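Local structure of DNA polymerase (Pyrobaculum calidifontis, 5MDN) at residues W4-T9 against G272-D277; S263-W268 against S358-D363. The protein probably catalyses DNA synthesis as a family B polymerase, extending a DNA strand with deoxyribonucleoside triphosphates and releasing diphosphate. One frame throughout, in Å; residues are numbered along the deposited sequence.

How the contacts relate
Both contacts join the exonuclease domain to its neighbours near one magnesium ion, with centres about 9 Å apart. Along the chain their segments alternate: 4-9, 263-268, 272-277, 358-363. Contact 1 sets strand 5-12 of the N-terminal sheet beside strand 274-277, an outermost strand of the exonuclease sheet; contact 2 sets the loop before strand 268-269 beside helix 362-365. The two meet where N275 ND2 probably bonds to W268 O and where A274 packs on L362. D7 of contact 1 and D363 of contact 2 form the metal site, so residues 356 positions apart in sequence share one ion, which probably eases the repulsion between their carboxylates.

Contact 1: W4-T9 against G272-D277; sequences WPLDAT and GRANVD. With MG (magnesium ion), chain C.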
ATOM      1  N   TRP A   4      -5.930   3.094 -24.074  1.00 59.77           N
ATOM      2  CA  TRP A   4      -5.623   3.483 -22.693  1.00 58.42           C
ATOM      3  C   TRP A   4      -6.702   3.051 -21.703  1.00 51.79           C
ATOM      4  O   TRP A   4      -7.671   3.790 -21.488  1.00 46.03           O
ATOM      5  CB  TRP A   4      -5.424   4.997 -22.581  1.00 62.78           C
ATOM      6  CG  TRP A   4      -5.002   5.444 -21.211  1.00 66.51           C
ATOM      7  CD1 TRP A   4      -5.827   5.756 -20.165  1.00 70.62           C
ATOM      8  CD2 TRP A   4      -3.668   5.634 -20.739  1.00 65.04           C
ATOM      9  NE1 TRP A   4      -5.087   6.123 -19.070  1.00 69.35           N
ATOM     10  CE2 TRP A   4      -3.758   6.057 -19.396  1.00 67.07           C
ATOM     11  CE3 TRP A   4      -2.405   5.490 -21.316  1.00 67.31           C
ATOM     12  CZ2 TRP A   4      -2.634   6.335 -18.627  1.00 70.53           C
ATOM     13  CZ3 TRP A   4      -1.292   5.765 -20.550  1.00 72.38           C
ATOM     14  CH2 TRP A   4      -1.413   6.177 -19.219  1.00 74.92           C
ATOM     15  N   PRO A   5      -6.564   1.893 -21.055  1.00 52.53           N
ATOM     16  CA  PRO A   5      -7.639   1.403 -20.177  1.00 53.67           C
ATOM     17  C   PRO A   5      -7.572   2.038 -18.791  1.00 54.60           C
ATOM     18  O   PRO A   5      -6.501   2.130 -18.187  1.00 58.51           O
ATOM     19  CB  PRO A   5      -7.379  -0.109 -20.106  1.00 53.19           C
ATOM     20  CG  PRO A   5      -6.437  -0.402 -21.240  1.00 52.85           C
ATOM     21  CD  PRO A   5      -5.596   0.830 -21.357  1.00 53.40           C
ATOM     22  N   LEU A   6      -8.728   2.484 -18.297  1.00 53.08           N
ATOM     23  CA  LEU A   6      -8.884   2.947 -16.920  1.00 52.96           C
ATOM     24  C   LEU A   6      -9.399   1.851 -15.990  1.00 53.54           C
ATOM     25  O   LEU A   6      -8.798   1.587 -14.944  1.00 58.13           O
ATOM     26  CB  LEU A   6      -9.838   4.147 -16.871  1.00 54.40           C
ATOM     27  CG  LEU A   6      -9.251   5.556 -16.936  1.00 56.68           C
ATOM     28  CD1 LEU A   6     -10.361   6.574 -17.125  1.00 60.23           C
ATOM     29  CD2 LEU A   6      -8.461   5.863 -15.672  1.00 58.28           C
ATOM     30  N   ASP A   7     -10.513   1.217 -16.353  1.00 48.57           N
ATOM     31  CA  ASP A   7     -11.192   0.262 -15.491  1.00 49.82           C
ATOM     32  C   ASP A   7     -11.704  -0.898 -16.331  1.00 48.08           C
ATOM     33  O   ASP A   7     -11.978  -0.746 -17.525  1.00 46.52           O
ATOM     34  CB  ASP A   7     -12.356   0.923 -14.737  1.00 51.17           C
ATOM     35  CG  ASP A   7     -12.890   0.060 -13.618  1.00 53.25           C
ATOM     36  OD1 ASP A   7     -12.170  -0.862 -13.186  1.00 58.87           O
ATOM     37  OD2 ASP A   7     -14.031   0.305 -13.173  1.00 52.35           O
ATOM     38  N   ALA A   8     -11.823  -2.065 -15.699  1.00 52.80           N
ATOM     39  CA  ALA A   8     -12.331  -3.261 -16.356  1.00 52.84           C
ATOM     40  C   ALA A   8     -13.344  -3.953 -15.459  1.00 54.87           C
ATOM     41  O   ALA A   8     -13.148  -4.049 -14.244  1.00 55.95           O
ATOM     42  CB  ALA A   8     -11.191  -4.224 -16.702  1.00 54.27           C
ATOM     43  N   THR A   9     -14.426  -4.443 -16.067  1.00 57.89           N
ATOM     44  CA  THR A   9     -15.495  -5.144 -15.366  1.00 58.96           C
ATOM     45  C   THR A   9     -15.953  -6.313 -16.228  1.00 58.84           C
ATOM     46  O   THR A   9     -15.430  -6.547 -17.321  1.00 54.87           O
ATOM     47  CB  THR A   9     -16.686  -4.220 -15.057  1.00 59.77           C
ATOM     48  OG1 THR A   9     -17.286  -3.784 -16.284  1.00 61.78           O
ATOM     49  CG2 THR A   9     -16.253  -3.006 -14.242  1.00 59.27           C
ATOM     50  N   GLY A 272     -16.102   2.139 -14.437  1.00 46.48           N
ATOM     51  CA  GLY A 272     -15.764   3.120 -15.447  1.00 48.25           C
ATOM     52  C   GLY A 272     -14.875   4.248 -14.980  1.00 49.91           C
ATOM     53  O   GLY A 272     -14.735   5.242 -15.703  1.00 55.05           O
ATOM     54  N   ARG A 273     -14.260   4.125 -13.806  1.00 50.46           N
ATOM     55  CA  ARG A 273     -13.328   5.130 -13.318  1.00 52.10           C
ATOM     56  C   ARG A 273     -12.461   4.508 -12.232  1.00 53.16           C
ATOM     57  O   ARG A 273     -12.780   3.448 -11.687  1.00 51.37           O
ATOM     58  CB  ARG A 273     -14.056   6.379 -12.799  1.00 51.97           C
ATOM     59  CG  ARG A 273     -15.411   6.114 -12.163  1.00 52.99           C
ATOM     60  CD  ARG A 273     -16.044   7.409 -11.675  1.00 53.94           C
ATOM     61  NE  ARG A 273     -16.249   8.365 -12.761  1.00 55.51           N
ATOM     62  CZ  ARG A 273     -17.437   8.828 -13.137  1.00 57.58           C
ATOM     63  NH1 ARG A 273     -18.536   8.429 -12.512  1.00 54.09           N
ATOM     64  NH2 ARG A 273     -17.526   9.697 -14.137  1.00 59.03           N
ATOM     65  N   ALA A 274     -11.352   5.182 -11.931  1.00 50.64           N
ATOM     66  CA  ALA A 274     -10.353   4.684 -10.991  1.00 49.17           C
ATOM     67  C   ALA A 274     -10.578   5.326  -9.624  1.00 47.30           C
ATOM     68  O   ALA A 274     -10.341   6.525  -9.447  1.00 50.25           O
ATOM     69  CB  ALA A 274      -8.944   4.968 -11.506  1.00 50.20           C
ATOM     70  N   ASN A 275     -11.039   4.528  -8.663  1.00 46.66           N
ATOM     71  CA  ASN A 275     -11.132   4.960  -7.273  1.00 47.46           C
ATOM     72  C   ASN A 275      -9.806   4.651  -6.584  1.00 49.96           C
ATOM     73  O   ASN A 275      -9.498   3.486  -6.307  1.00 53.13           O
ATOM     74  CB  ASN A 275     -12.295   4.272  -6.566  1.00 50.11           C
ATOM     75  CG  ASN A 275     -12.382   4.637  -5.099  1.00 53.49           C
ATOM     76  OD1 ASN A 275     -12.263   5.807  -4.731  1.00 57.31           O
ATOM     77  ND2 ASN A 275     -12.596   3.639  -4.252  1.00 53.24           N
ATOM     78  N   VAL A 276      -9.024   5.693  -6.306  1.00 52.33           N
ATOM     79  CA  VAL A 276      -7.720   5.558  -5.669  1.00 50.83           C
ATOM     80  C   VAL A 276      -7.822   6.065  -4.237  1.00 48.45           C
ATOM     81  O   VAL A 276      -8.344   7.159  -3.992  1.00 48.63           O
ATOM     82  CB  VAL A 276      -6.631   6.316  -6.448  1.00 51.77           C
ATOM     83  CG1 VAL A 276      -5.272   6.099  -5.803  1.00 50.54           C
ATOM     84  CG2 VAL A 276      -6.611   5.867  -7.900  1.00 53.44           C
ATOM     85  N   ASP A 277      -7.319   5.270  -3.298  1.00 49.59           N
ATOM     86  CA  ASP A 277      -7.223   5.653  -1.893  1.00 49.87           C
ATOM     87  C   ASP A 277      -5.748   5.866  -1.577  1.00 49.54           C
ATOM     88  O   ASP A 277      -4.965   4.910  -1.569  1.00 50.06           O
ATOM     89  CB  ASP A 277      -7.843   4.587  -0.991  1.00 49.54           C
ATOM     90  CG  ASP A 277      -7.828   4.977   0.480  1.00 51.17           C
ATOM     91  OD1 ASP A 277      -7.376   6.096   0.806  1.00 50.96           O
ATOM     92  OD2 ASP A 277      -8.277   4.162   1.314  1.00 52.38           O
TER
HETATM   93 MG    MG C 801     -12.598  -1.704 -10.861  1.00 35.65          MG
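D7 turns its carboxylate toward G272 at a classic beta bulge, where L6 and D7 together face F22 on the neighbouring strand 17-24. Here an outermost strand of the N-terminal sheet meets the approach to strand 274-277, an outermost strand of the RNase H-like exonuclease sheet. With CG anti to the backbone N (chi1 -167°), the D7 side chain reaches across the junction and divides its two oxygens between different tasks. OD2 receives the backbone N of G272 at 3.0 Å, on the lone pair that points away from OD1, and the bond is noticeably bent at 139°. OD1 binds the magnesium ion at 2.5 Å and also takes a weak bond from the backbone N of A8. The ion stands 3.4 Å from D7 OD2, so D7 holds the metal through one oxygen, while the G272 bond helps to fix the rotation of the carboxylate; D363 completes the pair of protein residues at this site.

The apolar part is a single loose approach: the CD2 branch of L6 meets A274 CB at 4.3 Å, while A274 itself packs on L362. R273, between G272 and A274 in the chain, has its CB directed away from the other segment; its guanidinium group makes a salt bridge with D223, and its NE bonds to P224 O, leaving its backbone to line the junction. G272 has a positive phi of 81°, which favours glycine in its own right. Beside its bond to G272, D7 OD2 lies 3.7 Å from the carbonyl oxygen R273 O.

Contact 2: S263-W268 against S358-D363; sequences SVYGHW and SGLPLD
The H267 imidazole and the D363 carboxylate lie almost parallel, their planes 9° apart, although the two side chains run obliquely past each other. H267 and V264 are the ends of a type I' beta turn with Y265 and G266 at its corners, both of positive phi. At the edge of the imidazole, in its plane, is V264 O, which accepts ND1 at 2.6 Å; D363 O approaches the ring at a slant, 3.6 Å from CD2. The second flat group, the Y265 ring, has V264 CG2 over the centre of one face, and its OH comes within 4.4 Å of L360 CD1. This turn of the exonuclease domain rests on 358-363, which runs into the start of helix 362-365.

V264 O accepts both the backbone N and the ND1 of H267, so the turn itself holds the imidazole in place. Across the contact, NE2 stands 3.7 Å from D363 OD1 without a hydrogen bond, whereas D363 OD2 is the oxygen nearer the magnesium ion. D363 CG sits between its backbone N and carbonyl carbon (chi1 52°), which turns the carboxylate past the NE2 side of H267 and brings OD2 toward the ion. An alanine at H267 would take away the imidazole, probably leaving V264 O without its side-chain donor and opening a gap beside D363. At the far end, Y265 OH is hydrogen-bonded to N372 ND2 and to R114 NH2.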
ATOM      1  N   SER A 263     -14.893  -4.417  -3.216  1.00 49.59           N
ATOM      2  CA  SER A 263     -14.310  -5.499  -3.998  1.00 48.73           C
ATOM      3  C   SER A 263     -13.007  -6.013  -3.394  1.00 50.39           C
ATOM      4  O   SER A 263     -12.815  -5.973  -2.174  1.00 48.70           O
ATOM      5  CB  SER A 263     -14.081  -5.039  -5.439  1.00 49.34           C
ATOM      6  OG  SER A 263     -13.515  -6.077  -6.221  1.00 52.38           O
ATOM      7  N   VAL A 264     -12.110  -6.502  -4.255  1.00 50.00           N
ATOM      8  CA  VAL A 264     -10.909  -7.182  -3.790  1.00 48.74           C
ATOM      9  C   VAL A 264      -9.993  -6.216  -3.036  1.00 47.40           C
ATOM     10  O   VAL A 264      -9.995  -4.999  -3.274  1.00 44.00           O
ATOM     11  CB  VAL A 264     -10.184  -7.833  -4.982  1.00 48.05           C
ATOM     12  CG1 VAL A 264      -9.612  -6.771  -5.914  1.00 47.46           C
ATOM     13  CG2 VAL A 264      -9.103  -8.798  -4.507  1.00 49.04           C
ATOM     14  N   TYR A 265      -9.214  -6.769  -2.105  1.00 45.24           N
ATOM     15  CA  TYR A 265      -8.330  -6.043  -1.195  1.00 45.38           C
ATOM     16  C   TYR A 265      -9.075  -5.049  -0.315  1.00 44.99           C
ATOM     17  O   TYR A 265      -8.446  -4.182   0.303  1.00 44.77           O
ATOM     18  CB  TYR A 265      -7.207  -5.310  -1.942  1.00 46.72           C
ATOM     19  CG  TYR A 265      -6.592  -6.085  -3.081  1.00 48.58           C
ATOM     20  CD1 TYR A 265      -5.922  -7.279  -2.856  1.00 49.15           C
ATOM     21  CD2 TYR A 265      -6.657  -5.605  -4.382  1.00 50.76           C
ATOM     22  CE1 TYR A 265      -5.351  -7.983  -3.898  1.00 50.59           C
ATOM     23  CE2 TYR A 265      -6.089  -6.299  -5.429  1.00 50.40           C
ATOM     24  CZ  TYR A 265      -5.438  -7.486  -5.182  1.00 51.34           C
ATOM     25  OH  TYR A 265      -4.872  -8.178  -6.230  1.00 56.27           O
ATOM     26  N   GLY A 266     -10.399  -5.150  -0.236  1.00 48.42           N
ATOM     27  CA  GLY A 266     -11.179  -4.134   0.435  1.00 48.66           C
ATOM     28  C   GLY A 266     -11.305  -2.830  -0.318  1.00 47.08           C
ATOM     29  O   GLY A 266     -11.857  -1.870   0.227  1.00 49.45           O
ATOM     30  N   HIS A 267     -10.809  -2.762  -1.552  1.00 47.54           N
ATOM     31  CA  HIS A 267     -10.977  -1.558  -2.350  1.00 48.75           C
ATOM     32  C   HIS A 267     -12.422  -1.448  -2.825  1.00 47.58           C
ATOM     33  O   HIS A 267     -13.158  -2.436  -2.901  1.00 47.94           O
ATOM     34  CB  HIS A 267     -10.018  -1.556  -3.542  1.00 47.87           C
ATOM     35  CG  HIS A 267     -10.629  -2.047  -4.819  1.00 46.96           C
ATOM     36  ND1 HIS A 267     -10.631  -3.377  -5.182  1.00 47.41           N
ATOM     37  CD2 HIS A 267     -11.242  -1.383  -5.828  1.00 46.55           C
ATOM     38  CE1 HIS A 267     -11.224  -3.511  -6.355  1.00 47.18           C
ATOM     39  NE2 HIS A 267     -11.606  -2.316  -6.768  1.00 46.34           N
ATOM     40  N   TRP A 268     -12.827  -0.225  -3.146  1.00 49.12           N
ATOM     41  CA  TRP A 268     -14.191   0.060  -3.570  1.00 49.42           C
ATOM     42  C   TRP A 268     -14.198   0.377  -5.057  1.00 48.47           C
ATOM     43  O   TRP A 268     -13.512   1.305  -5.502  1.00 43.87           O
ATOM     44  CB  TRP A 268     -14.789   1.210  -2.760  1.00 48.49           C
ATOM     45  CG  TRP A 268     -15.288   0.762  -1.427  1.00 47.13           C
ATOM     46  CD1 TRP A 268     -14.535   0.431  -0.337  1.00 48.34           C
ATOM     47  CD2 TRP A 268     -16.654   0.557  -1.050  1.00 46.41           C
ATOM     48  NE1 TRP A 268     -15.350   0.050   0.701  1.00 47.33           N
ATOM     49  CE2 TRP A 268     -16.655   0.117   0.289  1.00 46.79           C
ATOM     50  CE3 TRP A 268     -17.876   0.711  -1.710  1.00 46.72           C
ATOM     51  CZ2 TRP A 268     -17.831  -0.169   0.977  1.00 46.23           C
ATOM     52  CZ3 TRP A 268     -19.042   0.424  -1.025  1.00 45.71           C
ATOM     53  CH2 TRP A 268     -19.010  -0.010   0.304  1.00 46.18           C
ATOM     54  N   SER A 358       3.561  -4.203 -13.761  1.00 52.63           N
ATOM     55  CA  SER A 358       2.834  -5.127 -12.889  1.00 53.61           C
ATOM     56  C   SER A 358       1.490  -5.530 -13.492  1.00 50.84           C
ATOM     57  O   SER A 358       1.157  -6.718 -13.533  1.00 49.81           O
ATOM     58  CB  SER A 358       2.646  -4.522 -11.492  1.00 53.35           C
ATOM     59  OG  SER A 358       1.463  -3.746 -11.430  1.00 51.10           O
ATOM     60  N   GLY A 359       0.710  -4.557 -13.955  1.00 48.70           N
ATOM     61  CA  GLY A 359      -0.474  -4.820 -14.746  1.00 49.16           C
ATOM     62  C   GLY A 359      -1.800  -4.770 -14.021  1.00 50.05           C
ATOM     63  O   GLY A 359      -2.816  -5.154 -14.611  1.00 53.12           O
ATOM     64  N   LEU A 360      -1.833  -4.304 -12.771  1.00 47.01           N
ATOM     65  CA  LEU A 360      -3.109  -4.158 -12.087  1.00 46.91           C
ATOM     66  C   LEU A 360      -3.774  -2.831 -12.450  1.00 46.87           C
ATOM     67  O   LEU A 360      -3.092  -1.842 -12.739  1.00 48.22           O
ATOM     68  CB  LEU A 360      -2.920  -4.242 -10.575  1.00 47.82           C
ATOM     69  CG  LEU A 360      -2.590  -5.617  -9.989  1.00 48.66           C
ATOM     70  CD1 LEU A 360      -2.235  -5.495  -8.513  1.00 51.39           C
ATOM     71  CD2 LEU A 360      -3.752  -6.578 -10.183  1.00 47.97           C
ATOM     72  N   PRO A 361      -5.107  -2.784 -12.451  1.00 46.48           N
ATOM     73  CA  PRO A 361      -5.798  -1.517 -12.717  1.00 47.02           C
ATOM     74  C   PRO A 361      -5.515  -0.482 -11.635  1.00 46.38           C
ATOM     75  O   PRO A 361      -5.050  -0.796 -10.535  1.00 44.32           O
ATOM     76  CB  PRO A 361      -7.281  -1.912 -12.741  1.00 47.12           C
ATOM     77  CG  PRO A 361      -7.286  -3.393 -12.951  1.00 46.39           C
ATOM     78  CD  PRO A 361      -6.045  -3.907 -12.302  1.00 46.42           C
ATOM     79  N   LEU A 362      -5.793   0.778 -11.976  1.00 45.19           N
ATOM     80  CA  LEU A 362      -5.397   1.892 -11.121  1.00 45.65           C
ATOM     81  C   LEU A 362      -6.083   1.837  -9.761  1.00 48.19           C
ATOM     82  O   LEU A 362      -5.496   2.254  -8.755  1.00 48.29           O
ATOM     83  CB  LEU A 362      -5.702   3.216 -11.827  1.00 46.06           C
ATOM     84  CG  LEU A 362      -5.057   4.497 -11.300  1.00 47.01           C
ATOM     85  CD1 LEU A 362      -3.600   4.256 -10.943  1.00 48.88           C
ATOM     86  CD2 LEU A 362      -5.170   5.598 -12.346  1.00 47.26           C
ATOM     87  N   ASP A 363      -7.322   1.342  -9.710  1.00 45.00           N
ATOM     88  CA  ASP A 363      -8.044   1.245  -8.449  1.00 47.85           C
ATOM     89  C   ASP A 363      -7.554   0.108  -7.557  1.00 47.62           C
ATOM     90  O   ASP A 363      -7.971   0.036  -6.395  1.00 47.86           O
ATOM     91  CB  ASP A 363      -9.546   1.093  -8.717  1.00 52.54           C
ATOM     92  CG  ASP A 363      -9.867  -0.034  -9.682  1.00 56.62           C
ATOM     93  OD1 ASP A 363      -9.395  -1.169  -9.473  1.00 61.11           O
ATOM     94  OD2 ASP A 363     -10.595   0.220 -10.665  1.00 63.60           O
TER